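Putative cytochrome P450 120 (Synechocystis sp., PDB 2VE4) probably acts as a heme-dependent monooxygenase of the cytochrome P450 family, using iron-bound oxygen to oxidise a substrate. Local coordinates at residues E74-T79 with R323-D328; K54-I59 with G339-Y344; L147-F152 with Q169-F174. All coordinates share one frame; numbering follows the deposited sequence.

Interaction 1: residues E74-T79 with R323-D328; sequences ETFQAT and RELIQD. With HEM (protoporphyrin IX containing Fe), chain C.
R323 lies with its CB against the CB of F76 (3.8 Å), while the rest of the side chain heads for the heme. A bend at chi2 (-74°) followed by an extended chi3 carries the guanidinium to a propionate, which it meets edge-on: NH1 donates to heme O2A (2.7 Å, 161°), and NH2 makes a weak bond to O1A. A methionine here would probably cost the propionate the NH1 bond and one of the positive charges near it. At E324 the backbone pairs with Q77: E324 N to Q77 O is 2.8 Å, and Q77 N to E324 O is 3.1 Å with the donor tilted from the carbonyl plane. This hydrogen-bonded pair and the non-hydrogen-bonded pair L325 with F76 make 76-77 an antiparallel partner of 321-325; it is the outermost strand on this side of the mixed five-stranded sheet of the P450 fold (the beta1 sheet). The E324 carboxylate lies alongside the Q77 side chain, and its OE2 forms a salt bridge with K54. L325 and F76 project from the same face, CD1 of L325 lying 3.4 Å from CE2 of F76; the F76 ring also meets F67 edge-to-face. I326 N closes the ladder on T75 O (2.7 Å, 170°), while its side chain crosses that of Q77 at about a right angle, CG2 touching it. Q327 lays CG against E74 O at 3.3 Å.

Interaction 2: residues K54-I59 with G339-Y344; sequences KNVIFI and GWLVSY. With HEM (protoporphyrin IX containing Fe), chain C.
W340, L341 and S343 carry much of the buried surface, and each meets strand 54-58 differently. The W340 indole receives N55 over a face: N55 CB stands 3.5 Å from the centroid of the six-membered ring and 17° off its normal, a CH-pi contact. I57 CD1 approaches the same indole obliquely, 3.8 Å from CE3. The N55 amide plane is turned 64° from the indole, and its OD1 accepts from R50. L341 crosses V56 obliquely, CB 3.7 Å from V56 CG2, the branch set anti to the V56 carbonyl carbon; it crosses K54 at about a right angle, CD1 against CB. S343 sits over the F58 ring, its CB 4.0 Å from the centroid in a second CH-pi contact and its OG over the same face, 3.2 Å from F58 CD2. F58 also stacks on F47.

Four backbone bonds zip the strands: L341 N to N55 O, I57 N to L341 O (2.7 Å), S343 N to I57 O, and I59 N to S343 O. One water bridges N55 N and G339 O. Bridge CA separations of 4.4 to 4.8 Å and a strand angle of 33° define a twisted parallel pair, joining distant chain parts in the mixed beta1 sheet of the P450 fold.

Interaction 3: residues L147-F152 with Q169-F174; sequences LRRMTF and QLFPWF
An aromatic cluster of F152, F171 and F174 joins helix 143-160 to helix 170-179 in the helical part of the P450 fold. The short helical segments pass 11.3 Å apart at an angle of 112°, so the large rings must bridge the gap. F171 turns its edge to the face of F152: the centroids are 5.4 Å apart, the planes meet at 70°, and CD1 of F171 comes 3.6 Å from CG of F152. F174 takes an oblique pose instead, with CE1 of F152 over the F174 face, 3.5 Å from CD2. F152 has CG opposite its backbone N (chi1 -177°), which sends the ring across to helix 170-179, where CZ also reaches L170 CB at 4.2 Å. R149 crosses the F171 ring at about a right angle, CG over its face and 4.0 Å from the centroid as a CH-pi donor, while F171 CE2 lies over the guanidinium. Within helix 143-160, T151 OG1 bonds to R148 O from above the carbonyl plane, on the same face as F152 N, so that oxygen is gripped twice.

Helix 241-269 packs nearby, its H256 meeting F174 edge-to-face and its T260 bonding T151 OG1. Helix 121-137 touches R149 through Y131, and helix 192-215 contacts L170 through E206.

How the interactions relate
Interactions 1 and 2 belong to one sheet, their centres 10 Å apart: strand 321-325 runs beside strand 341-344, with R323 O 2.8 Å from V342 N and L325 O 2.7 Å from G339 N, both probable hydrogen bonds. Packing joins them too, E324 CB lying 3.5 Å from L341 CD2. Both reach the heme on its propionate side, where R323 bonds a propionate and the approach of Y344, too close as modelled, is doubtful; their side chains lie about 10 and 9 Å from that of C391, the axial iron ligand by similarity. Interaction 3 is separate: its centre is 34 Å from those of interactions 1 and 2, beyond the chain's centre, and the F174 side chain is about 10 Å from the heme.

Interaction 1: residues E74-T79 with R323-D328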
loop_
_atom_site.group_PDB
_atom_site.type_symbol
_atom_site.label_atom_id
_atom_site.label_comp_id
_atom_site.label_asym_id
_atom_site.label_seq_id
_atom_site.Cartn_x
_atom_site.Cartn_y
_atom_site.Cartn_z
ATOM N N GLU A 74 5.963 23.008 5.034
ATOM C CA GLU A 74 6.372 24.173 4.223
ATOM C C GLU A 74 7.286 23.818 3.040
ATOM O O GLU A 74 7.394 24.597 2.095
ATOM C CB GLU A 74 7.053 25.237 5.098
ATOM C CG GLU A 74 6.608 25.238 6.566
ATOM C CD GLU A 74 7.532 24.401 7.471
ATOM O OE1 GLU A 74 7.020 23.659 8.349
ATOM O OE2 GLU A 74 8.775 24.491 7.304
ATOM N N THR A 75 7.921 22.643 3.101
ATOM C CA THR A 75 8.883 22.180 2.094
ATOM C C THR A 75 8.246 21.356 0.955
ATOM O O THR A 75 8.326 21.765 -0.217
ATOM C CB THR A 75 10.042 21.343 2.741
ATOM O OG1 THR A 75 10.318 21.802 4.075
ATOM C CG2 THR A 75 11.312 21.401 1.895
ATOM N N PHE A 76 7.630 20.211 1.302
ATOM C CA PHE A 76 7.090 19.231 0.315
ATOM C C PHE A 76 5.568 19.119 0.238
ATOM O O PHE A 76 4.874 19.139 1.250
ATOM C CB PHE A 76 7.608 17.813 0.583
ATOM C CG PHE A 76 9.075 17.729 0.869
ATOM C CD1 PHE A 76 9.532 17.692 2.188
ATOM C CD2 PHE A 76 9.998 17.660 -0.171
ATOM C CE1 PHE A 76 10.891 17.616 2.466
ATOM C CE2 PHE A 76 11.357 17.572 0.096
ATOM C CZ PHE A 76 11.804 17.546 1.422
ATOM N N GLN A 77 5.069 18.963 -0.983
ATOM C CA GLN A 77 3.663 18.624 -1.224
ATOM C C GLN A 77 3.546 17.420 -2.189
ATOM O O GLN A 77 4.447 17.170 -2.994
ATOM C CB GLN A 77 2.875 19.831 -1.739
ATOM C CG GLN A 77 3.443 20.468 -2.989
ATOM C CD GLN A 77 2.536 21.526 -3.596
ATOM O OE1 GLN A 77 2.450 21.658 -4.822
ATOM N NE2 GLN A 77 1.847 22.280 -2.744
ATOM N N ALA A 78 2.448 16.667 -2.081
ATOM C CA ALA A 78 2.248 15.473 -2.904
ATOM C C ALA A 78 2.241 15.860 -4.366
ATOM O O ALA A 78 2.042 17.027 -4.697
ATOM C CB ALA A 78 0.961 14.742 -2.534
ATOM N N THR A 79 2.491 14.880 -5.225
ATOM C CA THR A 79 2.525 15.097 -6.658
ATOM C C THR A 79 2.173 13.762 -7.344
ATOM O O THR A 79 2.640 12.701 -6.933
ATOM C CB THR A 79 3.893 15.731 -7.100
ATOM O OG1 THR A 79 3.811 16.265 -8.435
ATOM C CG2 THR A 79 5.042 14.750 -6.982
ATOM N N ARG A 323 7.495 13.785 -4.188
ATOM C CA ARG A 323 7.045 15.025 -3.572
ATOM C C ARG A 323 7.516 16.134 -4.489
ATOM O O ARG A 323 8.413 15.915 -5.295
ATOM C CB ARG A 323 7.657 15.218 -2.178
ATOM C CG ARG A 323 7.293 14.166 -1.130
ATOM C CD ARG A 323 5.850 14.308 -0.626
ATOM N NE ARG A 323 5.594 13.379 0.470
ATOM C CZ ARG A 323 5.178 12.123 0.325
ATOM N NH1 ARG A 323 4.961 11.608 -0.883
ATOM N NH2 ARG A 323 4.982 11.368 1.395
ATOM N N GLU A 324 6.890 17.304 -4.378
ATOM C CA GLU A 324 7.325 18.509 -5.073
ATOM C C GLU A 324 7.753 19.575 -4.076
ATOM O O GLU A 324 6.993 19.898 -3.164
ATOM C CB GLU A 324 6.196 19.082 -5.917
ATOM C CG GLU A 324 6.632 20.318 -6.681
ATOM C CD GLU A 324 5.526 20.971 -7.453
ATOM O OE1 GLU A 324 4.342 20.798 -7.074
ATOM O OE2 GLU A 324 5.849 21.677 -8.433
ATOM N N LEU A 325 8.953 20.124 -4.268
ATOM C CA LEU A 325 9.454 21.267 -3.476
ATOM C C LEU A 325 8.646 22.542 -3.693
ATOM O O LEU A 325 8.551 23.038 -4.824
ATOM C CB LEU A 325 10.908 21.602 -3.829
ATOM C CG LEU A 325 12.145 20.738 -3.570
ATOM C CD1 LEU A 325 11.971 19.765 -2.424
ATOM C CD2 LEU A 325 12.601 20.038 -4.849
ATOM N N ILE A 326 8.077 23.064 -2.607
ATOM C CA ILE A 326 7.449 24.390 -2.616
ATOM C C ILE A 326 8.353 25.459 -1.974
ATOM O O ILE A 326 7.988 26.638 -1.889
ATOM C CB ILE A 326 6.039 24.410 -1.940
ATOM C CG1 ILE A 326 5.961 23.419 -0.763
ATOM C CG2 ILE A 326 4.944 24.183 -2.992
ATOM C CD1 ILE A 326 4.695 23.534 0.097
ATOM N N GLN A 327 9.522 25.031 -1.509
ATOM C CA GLN A 327 10.546 25.952 -1.055
ATOM C C GLN A 327 11.865 25.534 -1.647
ATOM O O GLN A 327 12.121 24.345 -1.842
ATOM C CB GLN A 327 10.643 25.995 0.475
ATOM C CG GLN A 327 9.575 26.882 1.124
ATOM C CD GLN A 327 9.791 27.116 2.621
ATOM O OE1 GLN A 327 10.738 26.603 3.218
ATOM N NE2 GLN A 327 8.904 27.901 3.230
ATOM N N ASP A 328 12.691 26.528 -1.965
ATOM C CA ASP A 328 14.079 26.284 -2.301
ATOM C C ASP A 328 14.671 25.780 -0.989
ATOM O O ASP A 328 14.353 26.315 0.086
ATOM C CB ASP A 328 14.751 27.580 -2.780
ATOM C CG ASP A 328 15.429 27.417 -4.137
ATOM O OD1 ASP A 328 16.656 27.179 -4.183
ATOM O OD2 ASP A 328 14.733 27.519 -5.170
HETATM C CHA HEM C . -0.249 5.930 1.626
HETATM C CHB HEM C . 2.232 1.795 1.973
HETATM C CHC HEM C . -1.878 -0.679 2.847
HETATM C CHD HEM C . -4.273 3.558 2.954
HETATM C C1A HEM C . 0.796 5.036 1.682
HETATM C C2A HEM C . 2.210 5.336 1.563
HETATM C C3A HEM C . 2.895 4.187 1.674
HETATM C C4A HEM C . 1.940 3.124 1.841
HETATM C CMA HEM C . 4.426 4.002 1.609
HETATM C CAA HEM C . 2.833 6.730 1.392
HETATM C CBA HEM C . 2.691 7.249 -0.034
HETATM C CGA HEM C . 3.772 8.272 -0.280
HETATM O O1A HEM C . 4.861 8.140 0.298
HETATM O O2A HEM C . 3.579 9.238 -1.044
HETATM C C1B HEM C . 1.318 0.795 2.279
HETATM C C2B HEM C . 1.687 -0.567 2.606
HETATM C C3B HEM C . 0.580 -1.265 2.831
HETATM C C4B HEM C . -0.552 -0.368 2.669
HETATM C CMB HEM C . 3.102 -1.163 2.673
HETATM C CAB HEM C . 0.658 -2.762 3.241
HETATM C CBB HEM C . -0.386 -3.578 3.240
HETATM C C1C HEM C . -2.888 0.248 2.958
HETATM C C2C HEM C . -4.287 -0.013 3.230
HETATM C C3C HEM C . -4.938 1.167 3.251
HETATM C C4C HEM C . -3.967 2.207 3.007
HETATM C CMC HEM C . -4.885 -1.413 3.468
HETATM C CAC HEM C . -6.441 1.483 3.497
HETATM C CBC HEM C . -7.252 0.605 4.096
HETATM C C1D HEM C . -3.475 4.599 2.542
HETATM C C2D HEM C . -3.901 5.972 2.267
HETATM C C3D HEM C . -2.636 6.700 1.844
HETATM C C4D HEM C . -1.582 5.697 1.899
HETATM C CMD HEM C . -5.288 6.642 2.357
HETATM C CAD HEM C . -2.575 8.204 1.464
HETATM C CBD HEM C . -2.367 8.997 2.755
HETATM C CGD HEM C . -2.335 10.487 2.513
HETATM O O1D HEM C . -2.495 11.242 3.514
HETATM O O2D HEM C . -2.161 10.934 1.333
HETATM N NA HEM C . 0.670 3.679 1.845
HETATM N NB HEM C . -0.070 0.896 2.336
HETATM N NC HEM C . -2.732 1.604 2.838
HETATM N ND HEM C . -2.124 4.482 2.304
HETATM FE FE HEM C . -1.181 2.712 2.481
#

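Interaction 2: residues K54-I59 with G339-Y344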
loop_
_atom_site.group_PDB
_atom_site.type_symbol
_atom_site.label_atom_id
_atom_site.label_comp_id
_atom_site.label_asym_id
_atom_site.label_seq_id
_atom_site.Cartn_x
_atom_site.Cartn_y
_atom_site.Cartn_z
ATOM N N LYS A 54 9.133 18.080 -15.607
ATOM C CA LYS A 54 9.598 18.445 -14.268
ATOM C C LYS A 54 10.996 17.875 -14.072
ATOM O O LYS A 54 11.266 16.739 -14.478
ATOM C CB LYS A 54 8.674 17.857 -13.192
ATOM C CG LYS A 54 7.293 18.483 -13.115
ATOM C CD LYS A 54 7.396 19.850 -12.469
ATOM C CE LYS A 54 6.057 20.581 -12.398
ATOM N NZ LYS A 54 6.224 21.753 -11.459
ATOM N N ASN A 55 11.877 18.665 -13.458
ATOM C CA ASN A 55 13.153 18.131 -12.985
ATOM C C ASN A 55 12.981 17.430 -11.651
ATOM O O ASN A 55 12.194 17.858 -10.794
ATOM C CB ASN A 55 14.204 19.222 -12.866
ATOM C CG ASN A 55 14.334 20.038 -14.121
ATOM O OD1 ASN A 55 14.340 19.496 -15.217
ATOM N ND2 ASN A 55 14.440 21.345 -13.969
ATOM N N VAL A 56 13.737 16.355 -11.479
ATOM C CA VAL A 56 13.501 15.410 -10.397
ATOM C C VAL A 56 14.813 14.906 -9.774
ATOM O O VAL A 56 15.713 14.470 -10.488
ATOM C CB VAL A 56 12.645 14.177 -10.887
ATOM C CG1 VAL A 56 12.486 13.142 -9.767
ATOM C CG2 VAL A 56 11.286 14.612 -11.440
ATOM N N ILE A 57 14.881 14.951 -8.442
ATOM C CA ILE A 57 16.000 14.416 -7.681
ATOM C C ILE A 57 15.611 13.083 -7.045
ATOM O O ILE A 57 14.614 12.991 -6.326
ATOM C CB ILE A 57 16.470 15.436 -6.592
ATOM C CG1 ILE A 57 17.177 16.624 -7.257
ATOM C CG2 ILE A 57 17.389 14.776 -5.562
ATOM C CD1 ILE A 57 17.045 17.932 -6.482
ATOM N N PHE A 58 16.397 12.052 -7.329
ATOM C CA PHE A 58 16.246 10.776 -6.659
ATOM C C PHE A 58 17.185 10.681 -5.450
ATOM O O PHE A 58 18.413 10.740 -5.605
ATOM C CB PHE A 58 16.530 9.630 -7.623
ATOM C CG PHE A 58 15.401 9.326 -8.573
ATOM C CD1 PHE A 58 15.064 10.211 -9.603
ATOM C CD2 PHE A 58 14.703 8.142 -8.463
ATOM C CE1 PHE A 58 14.039 9.918 -10.480
ATOM C CE2 PHE A 58 13.672 7.849 -9.334
ATOM C CZ PHE A 58 13.343 8.739 -10.342
ATOM N N ILE A 59 16.590 10.548 -4.257
ATOM C CA ILE A 59 17.323 10.278 -3.009
ATOM C C ILE A 59 16.933 8.910 -2.417
ATOM O O ILE A 59 15.967 8.301 -2.875
ATOM C CB ILE A 59 17.088 11.390 -1.963
ATOM C CG1 ILE A 59 15.614 11.480 -1.603
ATOM C CG2 ILE A 59 17.590 12.730 -2.472
ATOM C CD1 ILE A 59 15.311 12.464 -0.538
ATOM N N GLY A 339 10.038 23.831 -6.966
ATOM C CA GLY A 339 9.335 23.305 -8.150
ATOM C C GLY A 339 10.008 22.205 -8.957
ATOM O O GLY A 339 9.555 21.862 -10.052
ATOM N N TRP A 340 11.114 21.678 -8.447
ATOM C CA TRP A 340 11.638 20.408 -8.920
ATOM C C TRP A 340 10.905 19.368 -8.093
ATOM O O TRP A 340 10.146 19.736 -7.196
ATOM C CB TRP A 340 13.135 20.284 -8.627
ATOM C CG TRP A 340 14.053 21.034 -9.526
ATOM C CD1 TRP A 340 13.880 22.300 -10.034
ATOM C CD2 TRP A 340 15.329 20.588 -9.982
ATOM N NE1 TRP A 340 14.959 22.643 -10.802
ATOM C CE2 TRP A 340 15.866 21.615 -10.789
ATOM C CE3 TRP A 340 16.068 19.411 -9.799
ATOM C CZ2 TRP A 340 17.120 21.508 -11.401
ATOM C CZ3 TRP A 340 17.304 19.289 -10.421
ATOM C CH2 TRP A 340 17.824 20.342 -11.208
ATOM N N LEU A 341 11.166 18.087 -8.353
ATOM C CA LEU A 341 10.521 16.993 -7.603
ATOM C C LEU A 341 11.534 16.115 -6.866
ATOM O O LEU A 341 12.688 15.981 -7.296
ATOM C CB LEU A 341 9.645 16.108 -8.536
ATOM C CG LEU A 341 8.554 16.707 -9.454
ATOM C CD1 LEU A 341 7.821 15.625 -10.217
ATOM C CD2 LEU A 341 7.569 17.522 -8.682
ATOM N N VAL A 342 11.101 15.493 -5.770
ATOM C CA VAL A 342 11.958 14.564 -5.044
ATOM C C VAL A 342 11.315 13.182 -4.962
ATOM O O VAL A 342 10.152 13.049 -4.603
ATOM C CB VAL A 342 12.363 15.094 -3.632
ATOM C CG1 VAL A 342 13.495 14.275 -3.059
ATOM C CG2 VAL A 342 12.822 16.529 -3.718
ATOM N N SER A 343 12.088 12.164 -5.323
ATOM C CA SER A 343 11.648 10.788 -5.279
ATOM C C SER A 343 12.449 10.000 -4.263
ATOM O O SER A 343 13.675 9.861 -4.404
ATOM C CB SER A 343 11.824 10.119 -6.639
ATOM O OG SER A 343 12.294 8.789 -6.458
ATOM N N TYR A 344 11.755 9.475 -3.257
ATOM C CA TYR A 344 12.383 8.598 -2.293
ATOM C C TYR A 344 12.061 7.144 -2.573
ATOM O O TYR A 344 11.082 6.817 -3.252
ATOM C CB TYR A 344 12.036 8.985 -0.865
ATOM C CG TYR A 344 10.661 8.603 -0.390
ATOM C CD1 TYR A 344 9.569 9.460 -0.581
ATOM C CD2 TYR A 344 10.460 7.410 0.299
ATOM C CE1 TYR A 344 8.314 9.124 -0.126
ATOM C CE2 TYR A 344 9.215 7.057 0.757
ATOM C CZ TYR A 344 8.143 7.916 0.542
ATOM O OH TYR A 344 6.914 7.548 1.010
HETATM C CHA HEM C . -0.249 5.930 1.626
HETATM C CHB HEM C . 2.232 1.795 1.973
HETATM C CHC HEM C . -1.878 -0.679 2.847
HETATM C CHD HEM C . -4.273 3.558 2.954
HETATM C C1A HEM C . 0.796 5.036 1.682
HETATM C C2A HEM C . 2.210 5.336 1.563
HETATM C C3A HEM C . 2.895 4.187 1.674
HETATM C C4A HEM C . 1.940 3.124 1.841
HETATM C CMA HEM C . 4.426 4.002 1.609
HETATM C CAA HEM C . 2.833 6.730 1.392
HETATM C CBA HEM C . 2.691 7.249 -0.034
HETATM C CGA HEM C . 3.772 8.272 -0.280
HETATM O O1A HEM C . 4.861 8.140 0.298
HETATM O O2A HEM C . 3.579 9.238 -1.044
HETATM C C1B HEM C . 1.318 0.795 2.279
HETATM C C2B HEM C . 1.687 -0.567 2.606
HETATM C C3B HEM C . 0.580 -1.265 2.831
HETATM C C4B HEM C . -0.552 -0.368 2.669
HETATM C CMB HEM C . 3.102 -1.163 2.673
HETATM C CAB HEM C . 0.658 -2.762 3.241
HETATM C CBB HEM C . -0.386 -3.578 3.240
HETATM C C1C HEM C . -2.888 0.248 2.958
HETATM C C2C HEM C . -4.287 -0.013 3.230
HETATM C C3C HEM C . -4.938 1.167 3.251
HETATM C C4C HEM C . -3.967 2.207 3.007
HETATM C CMC HEM C . -4.885 -1.413 3.468
HETATM C CAC HEM C . -6.441 1.483 3.497
HETATM C CBC HEM C . -7.252 0.605 4.096
HETATM C C1D HEM C . -3.475 4.599 2.542
HETATM C C2D HEM C . -3.901 5.972 2.267
HETATM C C3D HEM C . -2.636 6.700 1.844
HETATM C C4D HEM C . -1.582 5.697 1.899
HETATM C CMD HEM C . -5.288 6.642 2.357
HETATM C CAD HEM C . -2.575 8.204 1.464
HETATM C CBD HEM C . -2.367 8.997 2.755
HETATM C CGD HEM C . -2.335 10.487 2.513
HETATM O O1D HEM C . -2.495 11.242 3.514
HETATM O O2D HEM C . -2.161 10.934 1.333
HETATM N NA HEM C . 0.670 3.679 1.845
HETATM N NB HEM C . -0.070 0.896 2.336
HETATM N NC HEM C . -2.732 1.604 2.838
HETATM N ND HEM C . -2.124 4.482 2.304
HETATM FE FE HEM C . -1.181 2.712 2.481
HETATM O O HOH W 1 10.693 20.852 -12.635
#

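Interaction 3: residues L147-F152 with Q169-F174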
loop_
_atom_site.group_PDB
_atom_site.type_symbol
_atom_site.label_atom_id
_atom_site.label_comp_id
_atom_site.label_asym_id
_atom_site.label_seq_id
_atom_site.Cartn_x
_atom_site.Cartn_y
_atom_site.Cartn_z
ATOM N N LEU A 147 -5.924 -13.615 -3.612
ATOM C CA LEU A 147 -5.717 -12.749 -2.455
ATOM C C LEU A 147 -6.352 -11.412 -2.785
ATOM O O LEU A 147 -7.021 -10.801 -1.932
ATOM C CB LEU A 147 -4.226 -12.591 -2.130
ATOM C CG LEU A 147 -3.473 -13.897 -1.824
ATOM C CD1 LEU A 147 -1.955 -13.710 -1.947
ATOM C CD2 LEU A 147 -3.886 -14.536 -0.468
ATOM N N ARG A 148 -6.153 -10.992 -4.040
ATOM C CA ARG A 148 -6.767 -9.795 -4.621
ATOM C C ARG A 148 -8.266 -9.706 -4.354
ATOM O O ARG A 148 -8.754 -8.662 -3.912
ATOM C CB ARG A 148 -6.543 -9.785 -6.123
ATOM C CG ARG A 148 -5.403 -8.937 -6.602
ATOM C CD ARG A 148 -5.625 -8.528 -8.038
ATOM N NE ARG A 148 -4.374 -8.104 -8.662
ATOM C CZ ARG A 148 -3.806 -8.701 -9.712
ATOM N NH1 ARG A 148 -4.377 -9.758 -10.298
ATOM N NH2 ARG A 148 -2.667 -8.224 -10.198
ATOM N N ARG A 149 -8.981 -10.803 -4.632
ATOM C CA ARG A 149 -10.418 -10.883 -4.440
ATOM C C ARG A 149 -10.746 -10.831 -2.975
ATOM O O ARG A 149 -11.678 -10.133 -2.587
ATOM C CB ARG A 149 -11.009 -12.165 -5.058
ATOM C CG ARG A 149 -11.517 -12.034 -6.521
ATOM C CD ARG A 149 -11.900 -13.423 -7.141
ATOM N NE ARG A 149 -12.280 -13.347 -8.559
ATOM C CZ ARG A 149 -11.408 -13.179 -9.559
ATOM N NH1 ARG A 149 -10.096 -13.053 -9.306
ATOM N NH2 ARG A 149 -11.836 -13.128 -10.820
ATOM N N MET A 150 -9.985 -11.578 -2.167
ATOM C CA MET A 150 -10.188 -11.638 -0.694
ATOM C C MET A 150 -9.998 -10.276 -0.001
ATOM O O MET A 150 -10.846 -9.879 0.801
ATOM C CB MET A 150 -9.296 -12.706 -0.032
ATOM C CG MET A 150 -9.418 -12.716 1.493
ATOM S SD MET A 150 -8.260 -13.736 2.415
ATOM C CE MET A 150 -6.737 -12.937 1.971
ATOM N N THR A 151 -8.905 -9.569 -0.320
ATOM C CA THR A 151 -8.689 -8.202 0.186
ATOM C C THR A 151 -9.821 -7.259 -0.218
ATOM O O THR A 151 -10.327 -6.511 0.617
ATOM C CB THR A 151 -7.361 -7.563 -0.295
ATOM O OG1 THR A 151 -7.345 -7.510 -1.724
ATOM C CG2 THR A 151 -6.174 -8.355 0.172
ATOM N N PHE A 152 -10.214 -7.298 -1.496
ATOM C CA PHE A 152 -11.279 -6.428 -2.001
ATOM C C PHE A 152 -12.564 -6.694 -1.248
ATOM O O PHE A 152 -13.288 -5.753 -0.887
ATOM C CB PHE A 152 -11.481 -6.567 -3.520
ATOM C CG PHE A 152 -12.513 -5.626 -4.082
ATOM C CD1 PHE A 152 -12.159 -4.348 -4.498
ATOM C CD2 PHE A 152 -13.849 -6.008 -4.178
ATOM C CE1 PHE A 152 -13.133 -3.470 -5.004
ATOM C CE2 PHE A 152 -14.817 -5.141 -4.686
ATOM C CZ PHE A 152 -14.464 -3.881 -5.094
ATOM N N GLN A 169 -20.720 -6.920 -10.086
ATOM C CA GLN A 169 -20.138 -6.022 -11.075
ATOM C C GLN A 169 -18.946 -5.219 -10.514
ATOM O O GLN A 169 -18.198 -4.611 -11.281
ATOM C CB GLN A 169 -21.190 -5.026 -11.581
ATOM C CG GLN A 169 -22.653 -5.491 -11.616
ATOM C CD GLN A 169 -23.631 -4.348 -11.284
ATOM O OE1 GLN A 169 -23.720 -3.900 -10.136
ATOM N NE2 GLN A 169 -24.371 -3.879 -12.290
ATOM N N LEU A 170 -18.779 -5.192 -9.189
ATOM C CA LEU A 170 -17.849 -4.246 -8.549
ATOM C C LEU A 170 -16.359 -4.537 -8.696
ATOM O O LEU A 170 -15.573 -3.633 -8.980
ATOM C CB LEU A 170 -18.184 -4.043 -7.076
ATOM C CG LEU A 170 -19.353 -3.173 -6.624
ATOM C CD1 LEU A 170 -19.327 -3.181 -5.108
ATOM C CD2 LEU A 170 -19.298 -1.742 -7.152
ATOM N N PHE A 171 -15.968 -5.783 -8.480
ATOM C CA PHE A 171 -14.568 -6.185 -8.641
ATOM C C PHE A 171 -14.030 -6.065 -10.074
ATOM O O PHE A 171 -12.935 -5.527 -10.260
ATOM C CB PHE A 171 -14.313 -7.588 -8.076
ATOM C CG PHE A 171 -12.863 -7.990 -8.091
ATOM C CD1 PHE A 171 -11.974 -7.479 -7.158
ATOM C CD2 PHE A 171 -12.388 -8.892 -9.039
ATOM C CE1 PHE A 171 -10.640 -7.857 -7.169
ATOM C CE2 PHE A 171 -11.055 -9.268 -9.060
ATOM C CZ PHE A 171 -10.172 -8.749 -8.124
ATOM N N PRO A 172 -14.764 -6.602 -11.080
ATOM C CA PRO A 172 -14.317 -6.418 -12.470
ATOM C C PRO A 172 -14.112 -4.955 -12.868
ATOM O O PRO A 172 -13.123 -4.643 -13.527
ATOM C CB PRO A 172 -15.459 -7.039 -13.296
ATOM C CG PRO A 172 -16.090 -8.043 -12.401
ATOM C CD PRO A 172 -15.998 -7.421 -11.020
ATOM N N TRP A 173 -15.034 -4.077 -12.480
ATOM C CA TRP A 173 -14.912 -2.656 -12.768
ATOM C C TRP A 173 -13.703 -2.069 -12.041
ATOM O O TRP A 173 -12.929 -1.296 -12.613
ATOM C CB TRP A 173 -16.147 -1.898 -12.312
ATOM C CG TRP A 173 -17.355 -2.028 -13.157
ATOM C CD1 TRP A 173 -17.415 -2.377 -14.484
ATOM C CD2 TRP A 173 -18.705 -1.780 -12.747
ATOM N NE1 TRP A 173 -18.720 -2.365 -14.922
ATOM C CE2 TRP A 173 -19.534 -2.005 -13.876
ATOM C CE3 TRP A 173 -19.297 -1.399 -11.537
ATOM C CZ2 TRP A 173 -20.930 -1.852 -13.827
ATOM C CZ3 TRP A 173 -20.687 -1.256 -11.487
ATOM C CH2 TRP A 173 -21.486 -1.482 -12.624
ATOM N N PHE A 174 -13.551 -2.447 -10.772
ATOM C CA PHE A 174 -12.468 -1.936 -9.958
ATOM C C PHE A 174 -11.112 -2.364 -10.502
ATOM O O PHE A 174 -10.199 -1.560 -10.545
ATOM C CB PHE A 174 -12.638 -2.314 -8.485
ATOM C CG PHE A 174 -11.616 -1.685 -7.585
ATOM C CD1 PHE A 174 -11.704 -0.330 -7.249
ATOM C CD2 PHE A 174 -10.550 -2.435 -7.101
ATOM C CE1 PHE A 174 -10.744 0.275 -6.447
ATOM C CE2 PHE A 174 -9.573 -1.845 -6.273
ATOM C CZ PHE A 174 -9.673 -0.497 -5.947
#